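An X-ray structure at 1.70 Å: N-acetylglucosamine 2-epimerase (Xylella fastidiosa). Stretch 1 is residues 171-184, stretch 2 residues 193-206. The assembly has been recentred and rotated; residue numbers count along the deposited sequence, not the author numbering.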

ATOM      1  N   GLY A 171      -2.923 -15.636  -0.603  1.00 17.88           N
ATOM      2  CA  GLY A 171      -1.887 -14.619  -0.560  1.00 17.65           C
ATOM      3  C   GLY A 171      -2.050 -13.702   0.620  1.00 17.48           C
ATOM      4  O   GLY A 171      -3.186 -13.306   0.939  1.00 17.46           O
ATOM      5  N   GLN A 172      -0.931 -13.355   1.271  1.00 17.08           N
ATOM      6  CA  GLN A 172      -1.000 -12.441   2.418  1.00 16.16           C
ATOM      7  C   GLN A 172      -1.258 -11.004   1.921  1.00 16.91           C
ATOM      8  O   GLN A 172      -1.885 -10.204   2.662  1.00 15.72           O
ATOM      9  CB  GLN A 172       0.245 -12.536   3.339  1.00 17.68           C
ATOM     10  CG  GLN A 172       1.474 -11.748   2.859  1.00 14.89           C
ATOM     11  CD  GLN A 172       1.377 -10.273   3.230  1.00 18.84           C
ATOM     12  OE1 GLN A 172       0.875  -9.971   4.312  1.00 21.38           O
ATOM     13  NE2 GLN A 172       1.878  -9.379   2.378  1.00 17.52           N
ATOM     14  N   ASN A 173      -0.762 -10.663   0.716  1.00 15.92           N
ATOM     15  CA  ASN A 173      -0.703  -9.251   0.270  1.00 17.73           C
ATOM     16  C   ASN A 173      -2.078  -8.609   0.110  1.00 17.95           C
ATOM     17  O   ASN A 173      -2.312  -7.493   0.613  1.00 16.88           O
ATOM     18  CB  ASN A 173       0.088  -9.180  -1.044  1.00 19.60           C
ATOM     19  CG  ASN A 173       0.717  -7.828  -1.304  1.00 22.84           C
ATOM     20  OD1 ASN A 173       0.551  -6.896  -0.565  1.00 30.19           O
ATOM     21  ND2 ASN A 173       1.500  -7.753  -2.356  1.00 25.30           N
ATOM     22  N   ALA A 174      -3.019  -9.311  -0.523  1.00 17.88           N
ATOM     23  CA  ALA A 174      -4.379  -8.772  -0.628  1.00 17.17           C
ATOM     24  C   ALA A 174      -5.034  -8.618   0.772  1.00 16.30           C
ATOM     25  O   ALA A 174      -5.759  -7.652   1.007  1.00 15.52           O
ATOM     26  CB  ALA A 174      -5.251  -9.618  -1.582  1.00 17.36           C
ATOM     27  N   ASN A 175      -4.762  -9.541   1.697  1.00 14.76           N
ATOM     28  CA  ASN A 175      -5.299  -9.480   3.048  1.00 15.31           C
ATOM     29  C   ASN A 175      -4.706  -8.333   3.843  1.00 15.70           C
ATOM     30  O   ASN A 175      -5.376  -7.686   4.652  1.00 15.73           O
ATOM     31  CB  ASN A 175      -5.116 -10.847   3.709  1.00 14.45           C
ATOM     32  CG  ASN A 175      -6.161 -11.826   3.223  1.00 16.64           C
ATOM     33  OD1 ASN A 175      -7.308 -11.749   3.646  1.00 16.57           O
ATOM     34  ND2 ASN A 175      -5.786 -12.737   2.286  1.00 16.63           N
ATOM     35  N   MET A 176      -3.414  -8.075   3.624  1.00 14.36           N
ATOM     36  CA  MET A 176      -2.714  -6.932   4.235  1.00 13.72           C
ATOM     37  C   MET A 176      -3.316  -5.595   3.776  1.00 14.44           C
ATOM     38  O   MET A 176      -3.650  -4.727   4.612  1.00 14.70           O
ATOM     39  CB  MET A 176      -1.221  -6.981   3.877  1.00 13.60           C
ATOM     40  CG  MET A 176      -0.343  -5.976   4.611  1.00 14.97           C
ATOM     41  SD  MET A 176       1.410  -5.863   3.913  1.00 10.03           S
ATOM     42  CE  MET A 176       0.932  -5.264   2.334  1.00 18.08           C
ATOM     43  N   HIS A 177      -3.505  -5.443   2.457  1.00 14.43           N
ATOM     44  CA  HIS A 177      -4.142  -4.239   1.944  1.00 14.83           C
ATOM     45  C   HIS A 177      -5.593  -4.160   2.340  1.00 14.93           C
ATOM     46  O   HIS A 177      -6.109  -3.060   2.495  1.00 15.40           O
ATOM     47  CB  HIS A 177      -3.909  -4.065   0.460  1.00 14.28           C
ATOM     48  CG  HIS A 177      -2.483  -3.738   0.158  1.00 17.81           C
ATOM     49  ND1 HIS A 177      -1.918  -2.537   0.533  1.00 20.23           N
ATOM     50  CD2 HIS A 177      -1.493  -4.464  -0.416  1.00 20.53           C
ATOM     51  CE1 HIS A 177      -0.642  -2.532   0.180  1.00 23.08           C
ATOM     52  NE2 HIS A 177      -0.366  -3.682  -0.407  1.00 19.89           N
ATOM     53  N   MET A 178      -6.264  -5.304   2.466  1.00 16.01           N
ATOM     54  CA  MET A 178      -7.648  -5.297   2.937  1.00 16.97           C
ATOM     55  C   MET A 178      -7.722  -4.853   4.412  1.00 16.84           C
ATOM     56  O   MET A 178      -8.640  -4.152   4.778  1.00 17.00           O
ATOM     57  CB  MET A 178      -8.349  -6.651   2.722  1.00 17.70           C
ATOM     58  CG  MET A 178      -9.896  -6.575   2.837  1.00 18.01           C
ATOM     59  SD  MET A 178     -10.711  -5.498   1.632  1.00 13.09           S
ATOM     60  CE  MET A 178     -10.481  -6.578   0.215  1.00 22.21           C
ATOM     61  N   CYS A 179      -6.757  -5.230   5.248  1.00 16.90           N
ATOM     62  CA  CYS A 179      -6.716  -4.757   6.644  1.00 17.26           C
ATOM     63  C   CYS A 179      -6.600  -3.226   6.646  1.00 17.93           C
ATOM     64  O   CYS A 179      -7.363  -2.527   7.337  1.00 15.93           O
ATOM     65  CB  CYS A 179      -5.579  -5.435   7.429  1.00 17.52           C
ATOM     66  SG  CYS A 179      -5.278  -4.816   9.070  1.00 18.79           S
ATOM     67  N   GLU A 180      -5.678  -2.703   5.828  1.00 17.22           N
ATOM     68  CA  GLU A 180      -5.517  -1.266   5.628  1.00 16.75           C
ATOM     69  C   GLU A 180      -6.815  -0.580   5.176  1.00 16.88           C
ATOM     70  O   GLU A 180      -7.171   0.493   5.734  1.00 17.01           O
ATOM     71  CB  GLU A 180      -4.415  -1.054   4.576  1.00 19.59           C
ATOM     72  CG  GLU A 180      -4.224   0.358   4.090  1.00 20.86           C
ATOM     73  CD  GLU A 180      -3.360   0.401   2.789  1.00 28.31           C
ATOM     74  OE1 GLU A 180      -3.090  -0.687   2.190  1.00 30.94           O
ATOM     75  OE2 GLU A 180      -2.948   1.502   2.335  1.00 28.36           O
ATOM     76  N   ALA A 181      -7.513  -1.179   4.187  1.00 15.74           N
ATOM     77  CA  ALA A 181      -8.764  -0.623   3.667  1.00 16.31           C
ATOM     78  C   ALA A 181      -9.853  -0.665   4.704  1.00 15.75           C
ATOM     79  O   ALA A 181     -10.647   0.283   4.780  1.00 16.12           O
ATOM     80  CB  ALA A 181      -9.250  -1.360   2.378  1.00 15.32           C
ATOM     81  N   MET A 182      -9.873  -1.726   5.529  1.00 15.13           N
ATOM     82  CA  MET A 182     -10.886  -1.847   6.565  1.00 15.98           C
ATOM     83  C   MET A 182     -10.691  -0.824   7.676  1.00 16.85           C
ATOM     84  O   MET A 182     -11.678  -0.269   8.182  1.00 16.55           O
ATOM     85  CB  MET A 182     -10.996  -3.269   7.105  1.00 15.07           C
ATOM     86  CG  MET A 182     -11.597  -4.258   6.116  1.00 16.17           C
ATOM     87  SD  MET A 182     -13.340  -3.933   5.580  1.00 13.75           S
ATOM     88  CE  MET A 182     -13.464  -5.270   4.322  1.00 21.52           C
ATOM     89  N   LEU A 183      -9.423  -0.523   8.010  1.00 16.23           N
ATOM     90  CA  LEU A 183      -9.120   0.550   8.930  1.00 17.64           C
ATOM     91  C   LEU A 183      -9.583   1.908   8.391  1.00 17.45           C
ATOM     92  O   LEU A 183     -10.210   2.692   9.121  1.00 18.17           O
ATOM     93  CB  LEU A 183      -7.635   0.577   9.276  1.00 16.98           C
ATOM     94  CG  LEU A 183      -7.106  -0.555  10.150  1.00 18.71           C
ATOM     95  CD1 LEU A 183      -5.549  -0.661  10.091  1.00 19.13           C
ATOM     96  CD2 LEU A 183      -7.618  -0.419  11.585  1.00 19.30           C
ATOM     97  N   ALA A 184      -9.287   2.195   7.122  1.00 16.90           N
ATOM     98  CA  ALA A 184      -9.772   3.419   6.468  1.00 16.92           C
ATOM     99  C   ALA A 184     -11.312   3.510   6.469  1.00 18.45           C
ATOM    100  O   ALA A 184     -11.875   4.591   6.700  1.00 18.82           O
ATOM    101  CB  ALA A 184      -9.254   3.501   5.063  1.00 19.02           C
ATOM    102  N   ARG A 193     -17.975  -3.076  12.290  1.00 16.77           N
ATOM    103  CA  ARG A 193     -17.681  -4.316  11.531  1.00 17.05           C
ATOM    104  C   ARG A 193     -16.370  -4.192  10.758  1.00 17.09           C
ATOM    105  O   ARG A 193     -15.635  -5.173  10.584  1.00 17.74           O
ATOM    106  CB  ARG A 193     -18.805  -4.730  10.599  1.00 17.84           C
ATOM    107  CG  ARG A 193     -18.985  -3.893   9.313  1.00 19.55           C
ATOM    108  CD  ARG A 193     -20.263  -4.275   8.592  1.00 22.04           C
ATOM    109  NE  ARG A 193     -20.397  -3.469   7.367  1.00 24.79           N
ATOM    110  CZ  ARG A 193     -21.309  -3.651   6.431  1.00 24.22           C
ATOM    111  NH1 ARG A 193     -22.218  -4.600   6.550  1.00 26.03           N
ATOM    112  NH2 ARG A 193     -21.320  -2.846   5.365  1.00 21.17           N
ATOM    113  N   TYR A 194     -16.109  -3.003  10.241  1.00 16.76           N
ATOM    114  CA  TYR A 194     -14.865  -2.793   9.503  1.00 16.22           C
ATOM    115  C   TYR A 194     -13.632  -2.884  10.352  1.00 16.27           C
ATOM    116  O   TYR A 194     -12.658  -3.509   9.923  1.00 15.97           O
ATOM    117  CB  TYR A 194     -14.905  -1.440   8.776  1.00 15.90           C
ATOM    118  CG  TYR A 194     -16.015  -1.281   7.817  1.00 16.21           C
ATOM    119  CD1 TYR A 194     -16.361  -2.291   6.914  1.00 18.43           C
ATOM    120  CD2 TYR A 194     -16.746  -0.094   7.776  1.00 18.45           C
ATOM    121  CE1 TYR A 194     -17.359  -2.134   6.006  1.00 21.92           C
ATOM    122  CE2 TYR A 194     -17.740   0.082   6.847  1.00 17.08           C
ATOM    123  CZ  TYR A 194     -18.061  -0.946   5.956  1.00 21.39           C
ATOM    124  OH  TYR A 194     -19.058  -0.780   4.991  1.00 22.14           O
ATOM    125  N   LEU A 195     -13.652  -2.265  11.545  1.00 16.09           N
ATOM    126  CA  LEU A 195     -12.532  -2.336  12.477  1.00 15.56           C
ATOM    127  C   LEU A 195     -12.282  -3.776  12.954  1.00 15.76           C
ATOM    128  O   LEU A 195     -11.127  -4.240  13.054  1.00 15.36           O
ATOM    129  CB  LEU A 195     -12.798  -1.432  13.677  1.00 15.66           C
ATOM    130  CG  LEU A 195     -11.744  -1.402  14.752  1.00 16.90           C
ATOM    131  CD1 LEU A 195     -10.331  -0.986  14.164  1.00 16.12           C
ATOM    132  CD2 LEU A 195     -12.220  -0.476  15.979  1.00 14.48           C
ATOM    133  N   GLU A 196     -13.390  -4.490  13.205  1.00 15.66           N
ATOM    134  CA  GLU A 196     -13.287  -5.849  13.692  1.00 17.04           C
ATOM    135  C   GLU A 196     -12.756  -6.803  12.602  1.00 16.50           C
ATOM    136  O   GLU A 196     -11.964  -7.713  12.896  1.00 15.67           O
ATOM    137  CB  GLU A 196     -14.610  -6.323  14.258  1.00 16.98           C
ATOM    138  CG  GLU A 196     -15.004  -5.487  15.515  1.00 18.36           C
ATOM    139  CD  GLU A 196     -14.289  -5.781  16.830  1.00 23.38           C
ATOM    140  OE1 GLU A 196     -13.464  -6.723  16.943  1.00 24.04           O
ATOM    141  OE2 GLU A 196     -14.576  -5.021  17.808  1.00 23.55           O
ATOM    142  N   ARG A 197     -13.138  -6.562  11.376  1.00 15.95           N
ATOM    143  CA  ARG A 197     -12.609  -7.381  10.264  1.00 16.00           C
ATOM    144  C   ARG A 197     -11.135  -7.096  10.096  1.00 15.89           C
ATOM    145  O   ARG A 197     -10.333  -8.011   9.823  1.00 16.12           O
ATOM    146  CB  ARG A 197     -13.392  -7.126   9.005  1.00 14.83           C
ATOM    147  CG  ARG A 197     -12.945  -7.901   7.792  1.00 17.18           C
ATOM    148  CD  ARG A 197     -12.975  -9.394   7.992  1.00 17.94           C
ATOM    149  NE  ARG A 197     -14.271  -9.908   8.418  1.00 17.58           N
ATOM    150  CZ  ARG A 197     -15.265 -10.281   7.620  1.00 17.84           C
ATOM    151  NH1 ARG A 197     -15.205 -10.161   6.294  1.00 18.25           N
ATOM    152  NH2 ARG A 197     -16.375 -10.777   8.177  1.00 20.89           N
ATOM    153  N   ALA A 198     -10.754  -5.830  10.218  1.00 15.93           N
ATOM    154  CA  ALA A 198      -9.301  -5.514  10.179  1.00 16.67           C
ATOM    155  C   ALA A 198      -8.516  -6.258  11.215  1.00 16.27           C
ATOM    156  O   ALA A 198      -7.410  -6.781  10.958  1.00 15.55           O
ATOM    157  CB  ALA A 198      -9.060  -3.973  10.312  1.00 15.61           C
ATOM    158  N   LEU A 199      -9.057  -6.339  12.433  1.00 15.35           N
ATOM    159  CA  LEU A 199      -8.380  -7.027  13.513  1.00 16.37           C
ATOM    160  C   LEU A 199      -8.258  -8.513  13.267  1.00 15.47           C
ATOM    161  O   LEU A 199      -7.205  -9.082  13.607  1.00 17.29           O
ATOM    162  CB  LEU A 199      -9.076  -6.779  14.873  1.00 16.86           C
ATOM    163  CG  LEU A 199      -8.345  -7.407  16.077  1.00 17.67           C
ATOM    164  CD1 LEU A 199      -6.967  -6.787  16.320  1.00 18.59           C
ATOM    165  CD2 LEU A 199      -9.267  -7.355  17.370  1.00 21.72           C
ATOM    166  N   VAL A 200      -9.336  -9.139  12.782  1.00 15.98           N
ATOM    167  CA  VAL A 200      -9.328 -10.586  12.433  1.00 16.78           C
ATOM    168  C   VAL A 200      -8.199 -10.875  11.400  1.00 15.33           C
ATOM    169  O   VAL A 200      -7.386 -11.792  11.601  1.00 15.95           O
ATOM    170  CB  VAL A 200     -10.670 -11.095  11.876  1.00 18.12           C
ATOM    171  CG1 VAL A 200     -10.533 -12.567  11.331  1.00 22.36           C
ATOM    172  CG2 VAL A 200     -11.796 -11.022  12.935  1.00 21.43           C
ATOM    173  N   LEU A 201      -8.137 -10.068  10.360  1.00 15.06           N
ATOM    174  CA  LEU A 201      -7.112 -10.226   9.298  1.00 14.50           C
ATOM    175  C   LEU A 201      -5.716 -10.096   9.897  1.00 15.37           C
ATOM    176  O   LEU A 201      -4.826 -10.923   9.613  1.00 15.17           O
ATOM    177  CB  LEU A 201      -7.293  -9.186   8.196  1.00 15.20           C
ATOM    178  CG  LEU A 201      -8.557  -9.200   7.343  1.00 15.34           C
ATOM    179  CD1 LEU A 201      -8.597  -7.975   6.371  1.00 16.67           C
ATOM    180  CD2 LEU A 201      -8.737 -10.532   6.569  1.00 17.03           C
ATOM    181  N   ALA A 202      -5.494  -9.051  10.708  1.00 14.88           N
ATOM    182  CA  ALA A 202      -4.191  -8.916  11.405  1.00 15.63           C
ATOM    183  C   ALA A 202      -3.813 -10.113  12.287  1.00 16.08           C
ATOM    184  O   ALA A 202      -2.697 -10.593  12.261  1.00 15.53           O
ATOM    185  CB  ALA A 202      -4.123  -7.608  12.226  1.00 15.00           C
ATOM    186  N   ASP A 203      -4.769 -10.622  13.045  1.00 15.62           N
ATOM    187  CA  ASP A 203      -4.518 -11.757  13.899  1.00 17.38           C
ATOM    188  C   ASP A 203      -4.138 -12.996  13.074  1.00 16.64           C
ATOM    189  O   ASP A 203      -3.109 -13.663  13.343  1.00 16.96           O
ATOM    190  CB  ASP A 203      -5.751 -12.042  14.711  1.00 18.07           C
ATOM    191  CG  ASP A 203      -5.633 -13.364  15.467  1.00 25.46           C
ATOM    192  OD1 ASP A 203      -4.659 -13.541  16.197  1.00 25.06           O
ATOM    193  OD2 ASP A 203      -6.481 -14.272  15.223  1.00 36.33           O
ATOM    194  N   ARG A 204      -4.924 -13.270  12.051  1.00 15.89           N
ATOM    195  CA  ARG A 204      -4.704 -14.477  11.230  1.00 16.93           C
ATOM    196  C   ARG A 204      -3.356 -14.399  10.514  1.00 16.92           C
ATOM    197  O   ARG A 204      -2.598 -15.381  10.486  1.00 17.48           O
ATOM    198  CB  ARG A 204      -5.826 -14.682  10.226  1.00 16.74           C
ATOM    199  CG  ARG A 204      -7.178 -15.002  10.824  1.00 20.24           C
ATOM    200  CD  ARG A 204      -7.186 -16.212  11.731  1.00 24.17           C
ATOM    201  NE  ARG A 204      -8.588 -16.461  12.114  1.00 27.86           N
ATOM    202  CZ  ARG A 204      -9.206 -15.853  13.123  1.00 28.95           C
ATOM    203  NH1 ARG A 204      -8.537 -15.015  13.895  1.00 31.78           N
ATOM    204  NH2 ARG A 204     -10.498 -16.098  13.384  1.00 28.12           N
ATOM    205  N   ILE A 205      -3.047 -13.258   9.932  1.00 15.57           N
ATOM    206  CA  ILE A 205      -1.750 -13.142   9.206  1.00 16.19           C
ATOM    207  C   ILE A 205      -0.534 -13.030  10.168  1.00 16.78           C
ATOM    208  O   ILE A 205       0.473 -13.761  10.021  1.00 15.98           O
ATOM    209  CB  ILE A 205      -1.756 -11.951   8.230  1.00 15.90           C
ATOM    210  CG1 ILE A 205      -2.831 -12.100   7.143  1.00 16.16           C
ATOM    211  CG2 ILE A 205      -0.340 -11.754   7.570  1.00 17.36           C
ATOM    212  CD1 ILE A 205      -2.686 -13.327   6.146  1.00 19.30           C
ATOM    213  N   THR A 206      -0.538 -12.054  11.074  1.00 15.69           N
ATOM    214  CA  THR A 206       0.683 -11.736  11.831  1.00 16.73           C
ATOM    215  C   THR A 206       0.933 -12.696  13.012  1.00 17.07           C
ATOM    216  O   THR A 206       2.009 -12.708  13.513  1.00 17.71           O
ATOM    217  CB  THR A 206       0.759 -10.283  12.307  1.00 16.74           C
ATOM    218  OG1 THR A 206      -0.216 -10.090  13.369  1.00 16.48           O
ATOM    219  CG2 THR A 206       0.526  -9.323  11.153  1.00 16.97           C
TER

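Both stretches are helical almost throughout, each belonging to a helix that continues in the chain, and they run in nearly opposite directions: the angle between their N-to-C directions is 156°. The axes approach to 7.8 Å, and the closest listed CA pair, Cys-179 CA to Ala-198 CA at 4.4 Å, joins two residues with small side chains; the CA atoms of Gln-172 and Ile-205, towards one end, are 6.9 Å apart. Together the stretches bury 592 Å² against each other. No clear hydrogen bond links them, so the contact rests chiefly on apolar packing, while backbone hydrogen bonds such as Ala-198 N to Tyr-194 O (3.0 Å) hold each helix internally.

Along stretch 2, Arg-193 makes no contact with stretch 1; its NH2 instead donates to Tyr-194 OH at 3.1 Å, with a nearly straight N-H...acceptor angle of 172°. Tyr-194 meets Met-182, the residue with the largest area covered by the other stretch. Met-182 SD lies 3.7 Å from Tyr-194 CD1 and 4.8 Å from the ring centroid, 62° off the ring normal, an oblique sulfur-aromatic approach. Closer still, Met-182 CB lies 3.3 Å from Tyr-194 O, side chain against carbonyl; this carbonyl is already the acceptor for Ala-198 N.

Leu-195 directs its CA-to-CB bond away from stretch 1, yet the end of its side chain comes nearer. Leu-183 does the same from the other helix, and the two meet at 3.8 Å between Leu-195 CD1 and Leu-183 CD2. Arg-197 behaves in the reverse sense: its CB points toward stretch 1 but its end leads away. Its aliphatic portion supplies the contact, Arg-197 CG to Met-182 CG at 4.2 Å, while the guanidinium nitrogens NH1 and NH2 are hydrogen-bonded elsewhere in the structure.

Ala-198 points toward stretch 1 and its single methyl touches three residues: Ala-198 CB is 3.8 Å from Met-182 CB, 3.9 Å from Leu-183 CG and 4.1 Å from Cys-179 SG. The same sulfur lies 3.5 Å from Ala-198 O, a distance that alone does not decide whether a hydrogen bond forms.

One turn later, Leu-201 (chi1 m, chi2 t) packs CD1 against the backbone as well as side chains, 3.5 Å from Cys-179 N, 4.1 Å from Cys-179 CB and 3.9 Å from Met-178 CB. Leu-201 CD2 lies 3.5 Å from Asn-175 OD1. This apolar neighbour does not leave the amide unsatisfied, because OD1 is hydrogen-bonded elsewhere and Asn-175 ND2 donates to Gly-171 O at 3.0 Å and 161°. Ala-202 adds a looser contact, Ala-202 CB to Cys-179 SG at 4.4 Å.

Asp-203 and Arg-204 do not touch stretch 1; they form their own salt bridge, Asp-203 OD2 to Arg-204 NH1 at 2.6 Å. Ile-205 closes the contact, placing CD1 4.2 Å from Asn-175 CB and CG2 3.9 Å from Gln-172 OE1, an oxygen that meets this methyl with its polar need already met by a hydrogen bond elsewhere in the structure. Finally, Thr-206 OG1 donates back to Ala-202 O at 2.8 Å, within its own helix.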